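Local coordinates for protein succinylglutamate desuccinylase (PDB 1YW4) that probably hydrolyses N-succinylglutamate to succinate and glutamate with one zinc ion per subunit, the last step of arginine breakdown by the succinyltransferase pathway, at residues 101-105 / 106-110; 174-177 / 178-181; 284-287 / 288-291. All coordinates share one frame; numbering follows the deposited sequence.

Contact 1: 101-105 / 106-110; sequences GNYDM and NRLFN
Asp104 OD1 has two partners: Asn106 N, through a weak bond across the turn, and NE2 of His56, a zinc ligand. The bond from Asn106 N to Asp104 OD1 is short at 2.8 Å but bent and weak; it closes an Asx turn over residues 104 to 106. Asp104 has CG anti to its own N (chi1 -173°), which swings the carboxylate forward over the next peptides. The carboxylate is thus a second-shell group that can fix the rotation of the His56 imidazole. Just beyond it the backbone makes a 3-10-like turn in which Leu108 N donates to Met105 O at 2.8 Å.

On the solvent side, Tyr103 OH lies over one face of the Arg107 guanidinium, 3.0 Å from NH1. Ring and guanidinium planes are 41° apart, and the hydroxyl rests on the flat group as a packing contact, the angle being poor for a hydrogen bond. The aliphatic part of Arg107 runs across Asp104, with CD 3.7 Å from Asp104 CB. Leu108 meets the tyrosine ring obliquely, its CG 3.7 Å from Tyr103 CD1. At the buried end Met105, a selenomethionine, lays CG 3.7 Å from Phe109 CE1 and makes an oblique Met-aromatic contact with that ring through SE.

The loop belongs to the catalytic domain and runs between helices 91-96 and 120-137. Met105, Leu108 and Phe109 pack on helix 120-137, Phe109 stacks on Phe198, and Asn106 bonds Phe198 N through OD1 while resting on His149 of strand 143-151, beside the zinc.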
loop_
_atom_site.group_PDB
_atom_site.type_symbol
_atom_site.label_atom_id
_atom_site.label_comp_id
_atom_site.label_asym_id
_atom_site.label_seq_id
_atom_site.Cartn_x
_atom_site.Cartn_y
_atom_site.Cartn_z
ATOM N N GLY A 101 7.007 21.185 29.234
ATOM C CA GLY A 101 7.413 22.490 29.714
ATOM C C GLY A 101 8.104 23.341 28.664
ATOM O O GLY A 101 7.715 24.482 28.429
ATOM N N ASN A 102 9.122 22.782 28.020
ATOM C CA ASN A 102 9.880 23.511 27.014
ATOM C C ASN A 102 9.810 22.887 25.632
ATOM O O ASN A 102 9.703 23.593 24.634
ATOM C CB ASN A 102 11.343 23.598 27.448
ATOM C CG ASN A 102 11.511 24.294 28.772
ATOM O OD1 ASN A 102 12.371 23.924 29.577
ATOM N ND2 ASN A 102 10.698 25.314 29.010
ATOM N N TYR A 103 9.868 21.558 25.590
ATOM C CA TYR A 103 9.849 20.818 24.332
ATOM C C TYR A 103 9.154 19.460 24.502
ATOM O O TYR A 103 9.297 18.804 25.539
ATOM C CB TYR A 103 11.294 20.618 23.880
ATOM C CG TYR A 103 11.495 20.415 22.399
ATOM C CD1 TYR A 103 11.316 19.161 21.815
ATOM C CD2 TYR A 103 11.921 21.469 21.585
ATOM C CE1 TYR A 103 11.565 18.955 20.458
ATOM C CE2 TYR A 103 12.172 21.275 20.226
ATOM C CZ TYR A 103 11.997 20.014 19.674
ATOM O OH TYR A 103 12.286 19.803 18.349
ATOM N N ASP A 104 8.402 19.058 23.482
ATOM C CA ASP A 104 7.680 17.785 23.466
ATOM C C ASP A 104 8.687 16.643 23.641
ATOM O O ASP A 104 9.503 16.383 22.751
ATOM C CB ASP A 104 6.941 17.628 22.125
ATOM C CG ASP A 104 6.032 16.403 22.082
ATOM O OD1 ASP A 104 6.375 15.368 22.689
ATOM O OD2 ASP A 104 4.978 16.471 21.413
HETATM N N MSE A 105 8.630 15.961 24.779
HETATM C CA MSE A 105 9.562 14.874 25.030
HETATM C C MSE A 105 9.455 13.769 23.999
HETATM O O MSE A 105 10.458 13.135 23.666
HETATM C CB MSE A 105 9.364 14.295 26.432
HETATM C CG MSE A 105 10.403 13.236 26.814
HETATM SE SE MSE A 105 10.341 12.806 28.702
HETATM C CE MSE A 105 11.174 14.416 29.365
ATOM N N ASN A 106 8.262 13.523 23.467
ATOM C CA ASN A 106 8.182 12.462 22.480
ATOM C C ASN A 106 8.701 12.890 21.121
ATOM O O ASN A 106 8.386 12.292 20.093
ATOM C CB ASN A 106 6.780 11.876 22.364
ATOM C CG ASN A 106 6.824 10.367 22.174
ATOM O OD1 ASN A 106 7.805 9.729 22.561
ATOM N ND2 ASN A 106 5.775 9.792 21.597
ATOM N N ARG A 107 9.499 13.947 21.136
ATOM C CA ARG A 107 10.153 14.437 19.935
ATOM C C ARG A 107 11.641 14.501 20.292
ATOM O O ARG A 107 12.461 14.943 19.487
ATOM C CB ARG A 107 9.653 15.833 19.563
ATOM C CG ARG A 107 8.250 15.884 18.993
ATOM C CD ARG A 107 7.922 17.296 18.549
ATOM N NE ARG A 107 8.918 17.792 17.596
ATOM C CZ ARG A 107 9.076 19.072 17.273
ATOM N NH1 ARG A 107 10.008 19.428 16.397
ATOM N NH2 ARG A 107 8.304 19.997 17.834
ATOM N N LEU A 108 11.986 14.059 21.501
ATOM C CA LEU A 108 13.380 14.093 21.952
ATOM C C LEU A 108 14.087 12.743 22.080
ATOM O O LEU A 108 15.246 12.682 22.513
ATOM C CB LEU A 108 13.479 14.840 23.279
ATOM C CG LEU A 108 13.193 16.345 23.209
ATOM C CD1 LEU A 108 13.181 16.916 24.615
ATOM C CD2 LEU A 108 14.262 17.042 22.351
ATOM N N PHE A 109 13.396 11.665 21.723
ATOM C CA PHE A 109 13.996 10.342 21.777
ATOM C C PHE A 109 14.725 10.041 20.464
ATOM O O PHE A 109 14.777 10.884 19.563
ATOM C CB PHE A 109 12.931 9.270 22.054
ATOM C CG PHE A 109 12.358 9.330 23.446
ATOM C CD1 PHE A 109 11.126 9.942 23.683
ATOM C CD2 PHE A 109 13.064 8.784 24.526
ATOM C CE1 PHE A 109 10.596 10.015 24.977
ATOM C CE2 PHE A 109 12.550 8.850 25.827
ATOM C CZ PHE A 109 11.311 9.468 26.055
ATOM N N ASN A 110 15.280 8.834 20.363
ATOM C CA ASN A 110 16.039 8.413 19.185
ATOM C C ASN A 110 17.259 9.314 19.034
ATOM O O ASN A 110 17.743 9.548 17.927
ATOM C CB ASN A 110 15.169 8.466 17.920
ATOM C CG ASN A 110 15.877 7.905 16.691
ATOM O OD1 ASN A 110 16.540 6.873 16.761
ATOM N ND2 ASN A 110 15.726 8.582 15.556
#

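Contact 2: 174-177 / 178-181; sequences REQL and AWLQ
Helix 174-181 of the catalytic domain carries this contact, two short turns in which each residue from Arg174 to Leu177 offers its carbonyl to the N-H four places on. Ala178 N meets Arg174 O at 2.9 Å, and Gln181 N meets Leu177 O at the same length. The link from Trp179 N to Glu175 O is longer, 3.3 Å.

Gln176 O takes Leu180 N at 2.9 Å and is also overlaid by the leucine side chain. Leu180 CG stands anti to its carbonyl carbon (chi1 -67°), which brings it 3.1 Å from Gln176 O, a tight fit. Ala178 CB sits alongside the preceding turn, 3.4 Å from Glu175 O. The leucines only brush each other, CD2 of Leu177 being 4.4 Å from CD1 of Leu180.

Polar ends turn outward from the helix: Arg174 forms a salt bridge with Glu252, and Gln176 OE1 bonds the hydroxyl of Tyr146, whose ring stacks on Trp179. Leu180 meets Phe211 and Leu213 of strand 209-215. Four backbone bonds thus join the two turns, while side chains join the helix to the domain by apolar packing on strand 209-215 and by polar links to Glu252 and Tyr146.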
loop_
_atom_site.group_PDB
_atom_site.type_symbol
_atom_site.label_atom_id
_atom_site.label_comp_id
_atom_site.label_asym_id
_atom_site.label_seq_id
_atom_site.Cartn_x
_atom_site.Cartn_y
_atom_site.Cartn_z
ATOM N N ARG A 174 2.550 -10.070 13.829
ATOM C CA ARG A 174 1.099 -10.125 13.952
ATOM C C ARG A 174 0.619 -10.735 15.261
ATOM O O ARG A 174 -0.556 -10.626 15.608
ATOM C CB ARG A 174 0.505 -10.871 12.756
ATOM C CG ARG A 174 1.247 -12.133 12.368
ATOM C CD ARG A 174 0.876 -12.514 10.951
ATOM N NE ARG A 174 -0.565 -12.717 10.813
ATOM C CZ ARG A 174 -1.244 -12.490 9.694
ATOM N NH1 ARG A 174 -0.612 -12.048 8.614
ATOM N NH2 ARG A 174 -2.553 -12.712 9.651
ATOM N N GLU A 175 1.529 -11.368 15.992
ATOM C CA GLU A 175 1.179 -11.963 17.276
ATOM C C GLU A 175 0.833 -10.806 18.226
ATOM O O GLU A 175 -0.079 -10.908 19.047
ATOM C CB GLU A 175 2.367 -12.764 17.817
ATOM C CG GLU A 175 1.981 -13.937 18.699
ATOM C CD GLU A 175 1.149 -13.520 19.884
ATOM O OE1 GLU A 175 1.665 -12.760 20.730
ATOM O OE2 GLU A 175 -0.024 -13.949 19.967
ATOM N N GLN A 176 1.565 -9.701 18.102
ATOM C CA GLN A 176 1.320 -8.531 18.937
ATOM C C GLN A 176 0.098 -7.770 18.437
ATOM O O GLN A 176 -0.653 -7.194 19.225
ATOM C CB GLN A 176 2.545 -7.616 18.954
ATOM C CG GLN A 176 3.603 -8.051 19.958
ATOM C CD GLN A 176 3.104 -7.955 21.390
ATOM O OE1 GLN A 176 2.776 -6.865 21.873
ATOM N NE2 GLN A 176 3.040 -9.091 22.077
ATOM N N LEU A 177 -0.099 -7.764 17.124
ATOM C CA LEU A 177 -1.256 -7.094 16.549
ATOM C C LEU A 177 -2.501 -7.780 17.088
ATOM O O LEU A 177 -3.531 -7.144 17.311
ATOM C CB LEU A 177 -1.227 -7.189 15.021
ATOM C CG LEU A 177 -0.206 -6.287 14.332
ATOM C CD1 LEU A 177 -0.204 -6.538 12.829
ATOM C CD2 LEU A 177 -0.547 -4.838 14.632
ATOM N N ALA A 178 -2.396 -9.086 17.306
ATOM C CA ALA A 178 -3.515 -9.857 17.825
ATOM C C ALA A 178 -3.817 -9.419 19.253
ATOM O O ALA A 178 -4.964 -9.122 19.592
ATOM C CB ALA A 178 -3.185 -11.341 17.786
ATOM N N TRP A 179 -2.777 -9.370 20.082
ATOM C CA TRP A 179 -2.923 -8.964 21.480
ATOM C C TRP A 179 -3.532 -7.570 21.562
ATOM O O TRP A 179 -4.371 -7.290 22.421
ATOM C CB TRP A 179 -1.563 -8.942 22.168
ATOM C CG TRP A 179 -1.640 -8.698 23.638
ATOM C CD1 TRP A 179 -1.891 -9.621 24.606
ATOM C CD2 TRP A 179 -1.426 -7.454 24.315
ATOM N NE1 TRP A 179 -1.838 -9.036 25.849
ATOM C CE2 TRP A 179 -1.554 -7.704 25.699
ATOM C CE3 TRP A 179 -1.137 -6.150 23.888
ATOM C CZ2 TRP A 179 -1.398 -6.697 26.663
ATOM C CZ3 TRP A 179 -0.983 -5.149 24.847
ATOM C CH2 TRP A 179 -1.113 -5.432 26.220
ATOM N N LEU A 180 -3.079 -6.690 20.678
ATOM C CA LEU A 180 -3.584 -5.328 20.638
ATOM C C LEU A 180 -5.059 -5.344 20.251
ATOM O O LEU A 180 -5.884 -4.671 20.878
ATOM C CB LEU A 180 -2.787 -4.495 19.628
ATOM C CG LEU A 180 -1.324 -4.238 19.998
ATOM C CD1 LEU A 180 -0.609 -3.548 18.841
ATOM C CD2 LEU A 180 -1.263 -3.383 21.258
ATOM N N GLN A 181 -5.384 -6.125 19.227
ATOM C CA GLN A 181 -6.761 -6.234 18.751
ATOM C C GLN A 181 -7.672 -6.658 19.896
ATOM O O GLN A 181 -8.625 -5.956 20.234
ATOM C CB GLN A 181 -6.858 -7.258 17.616
ATOM C CG GLN A 181 -8.206 -7.271 16.918
ATOM C CD GLN A 181 -8.322 -8.389 15.905
ATOM O OE1 GLN A 181 -9.132 -8.321 14.980
ATOM N NE2 GLN A 181 -7.519 -9.433 16.081
#

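Contact 3: 284-287 / 288-291; sequences LLPD and GMLI
Met289, a selenomethionine, has CG wedged between its backbone N and carbonyl carbon (chi1 59°), and its chain bends again further out, with chi3 at -89°. Together these turns fold the side chain back across the bend of the loop until its methyl CE arrives at Leu285. CE lies 3.4 Å from Leu285 CG, tighter than ordinary van der Waals contact, with Leu285 CB and CD1 each 3.9 Å away. Leu285 is itself near an eclipsed chi2 of 2°, so this spot looks strained. Nearer the backbone, Met289 crosses Pro286 obliquely, its CG 4.1 Å from Pro286 CG and 3.8 Å from Pro286 O.

Gly288 adopts backbone angles that would jam a CB against the carbonyl oxygen of Asp287. Only 6.6 Å separates Pro286 CA from Met289 CA across the bend. The hydroxyl of Thr302 bonds both Asp287 OD1 and Gly288 N, tying the bend to the chain that leads into strand 307-309. The side-chain contact between the two halves is apolar, a selenomethionine laid against a leucine and a proline.

The loop lies at the surface of the barrel-sandwich hybrid domain, far from the zinc, and leads from strand 283-284 towards strand 307-309. Leu285 pairs by backbone with Glu306 just before the latter strand. Past the bend, Leu290 rests on Tyr262, and Ile291 on Tyr262 and Leu264, all on strand 257-265.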
loop_
_atom_site.group_PDB
_atom_site.type_symbol
_atom_site.label_atom_id
_atom_site.label_comp_id
_atom_site.label_asym_id
_atom_site.label_seq_id
_atom_site.Cartn_x
_atom_site.Cartn_y
_atom_site.Cartn_z
ATOM N N LEU A 284 -12.294 9.879 7.297
ATOM C CA LEU A 284 -12.266 9.457 5.898
ATOM C C LEU A 284 -12.456 10.624 4.925
ATOM O O LEU A 284 -13.359 11.446 5.097
ATOM C CB LEU A 284 -13.362 8.413 5.643
ATOM C CG LEU A 284 -13.432 7.769 4.250
ATOM C CD1 LEU A 284 -12.424 6.623 4.169
ATOM C CD2 LEU A 284 -14.849 7.229 3.987
ATOM N N LEU A 285 -11.603 10.688 3.906
ATOM C CA LEU A 285 -11.683 11.744 2.899
ATOM C C LEU A 285 -12.316 11.189 1.620
ATOM O O LEU A 285 -11.708 10.400 0.909
ATOM C CB LEU A 285 -10.287 12.293 2.593
ATOM C CG LEU A 285 -9.565 13.180 3.623
ATOM C CD1 LEU A 285 -10.386 13.352 4.903
ATOM C CD2 LEU A 285 -8.220 12.560 3.924
ATOM N N PRO A 286 -13.550 11.607 1.306
ATOM C CA PRO A 286 -14.228 11.114 0.100
ATOM C C PRO A 286 -13.532 11.467 -1.206
ATOM O O PRO A 286 -12.769 12.428 -1.279
ATOM C CB PRO A 286 -15.618 11.735 0.213
ATOM C CG PRO A 286 -15.346 13.037 0.909
ATOM C CD PRO A 286 -14.365 12.627 1.991
ATOM N N ASP A 287 -13.792 10.673 -2.241
ATOM C CA ASP A 287 -13.194 10.917 -3.545
ATOM C C ASP A 287 -13.727 12.242 -4.078
ATOM O O ASP A 287 -14.931 12.399 -4.279
ATOM C CB ASP A 287 -13.544 9.784 -4.511
ATOM C CG ASP A 287 -12.949 9.990 -5.887
ATOM O OD1 ASP A 287 -11.704 10.008 -6.003
ATOM O OD2 ASP A 287 -13.727 10.136 -6.855
ATOM N N GLY A 288 -12.819 13.188 -4.298
ATOM C CA GLY A 288 -13.197 14.503 -4.785
ATOM C C GLY A 288 -12.357 15.593 -4.142
ATOM O O GLY A 288 -11.489 16.186 -4.792
HETATM N N MSE A 289 -12.606 15.862 -2.862
HETATM C CA MSE A 289 -11.850 16.886 -2.140
HETATM C C MSE A 289 -10.407 16.433 -1.962
HETATM O O MSE A 289 -10.148 15.326 -1.493
HETATM C CB MSE A 289 -12.467 17.145 -0.758
HETATM C CG MSE A 289 -12.530 15.915 0.148
HETATM SE SE MSE A 289 -12.310 16.329 2.054
HETATM C CE MSE A 289 -10.384 16.183 2.156
ATOM N N LEU A 290 -9.463 17.281 -2.347
ATOM C CA LEU A 290 -8.051 16.941 -2.196
ATOM C C LEU A 290 -7.242 18.219 -1.993
ATOM O O LEU A 290 -7.810 19.290 -1.763
ATOM C CB LEU A 290 -7.541 16.163 -3.422
ATOM C CG LEU A 290 -6.690 14.937 -3.079
ATOM C CD1 LEU A 290 -7.537 13.934 -2.300
ATOM C CD2 LEU A 290 -6.149 14.305 -4.335
ATOM N N ILE A 291 -5.923 18.123 -2.065
ATOM C CA ILE A 291 -5.101 19.308 -1.870
ATOM C C ILE A 291 -4.640 19.897 -3.201
ATOM O O ILE A 291 -4.298 19.162 -4.132
ATOM C CB ILE A 291 -3.875 18.991 -0.976
ATOM C CG1 ILE A 291 -3.078 20.277 -0.711
ATOM C CG2 ILE A 291 -3.026 17.899 -1.623
ATOM C CD1 ILE A 291 -1.935 20.125 0.279
#

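In the fold
The three contacts follow one another along the chain without interleaving. Contact 1 and contact 2 both belong to the catalytic domain, on opposite sides of the chain's centre, with their centres 28 Å apart; contact 1 borders the zinc site, whereas contact 2 lies on a helix against strand 209-215, the strand that carries the predicted active-site Glu214. Contact 3 is in the C-terminal hybrid domain, its centre 33 Å from that of contact 1 and 31 Å from that of contact 2. None touches another, the closest pair, contacts 1 and 2, having nearest atoms about 15 Å apart. Of the three, only contact 1 adjoins the metal; contact 3 shapes a surface loop away from it.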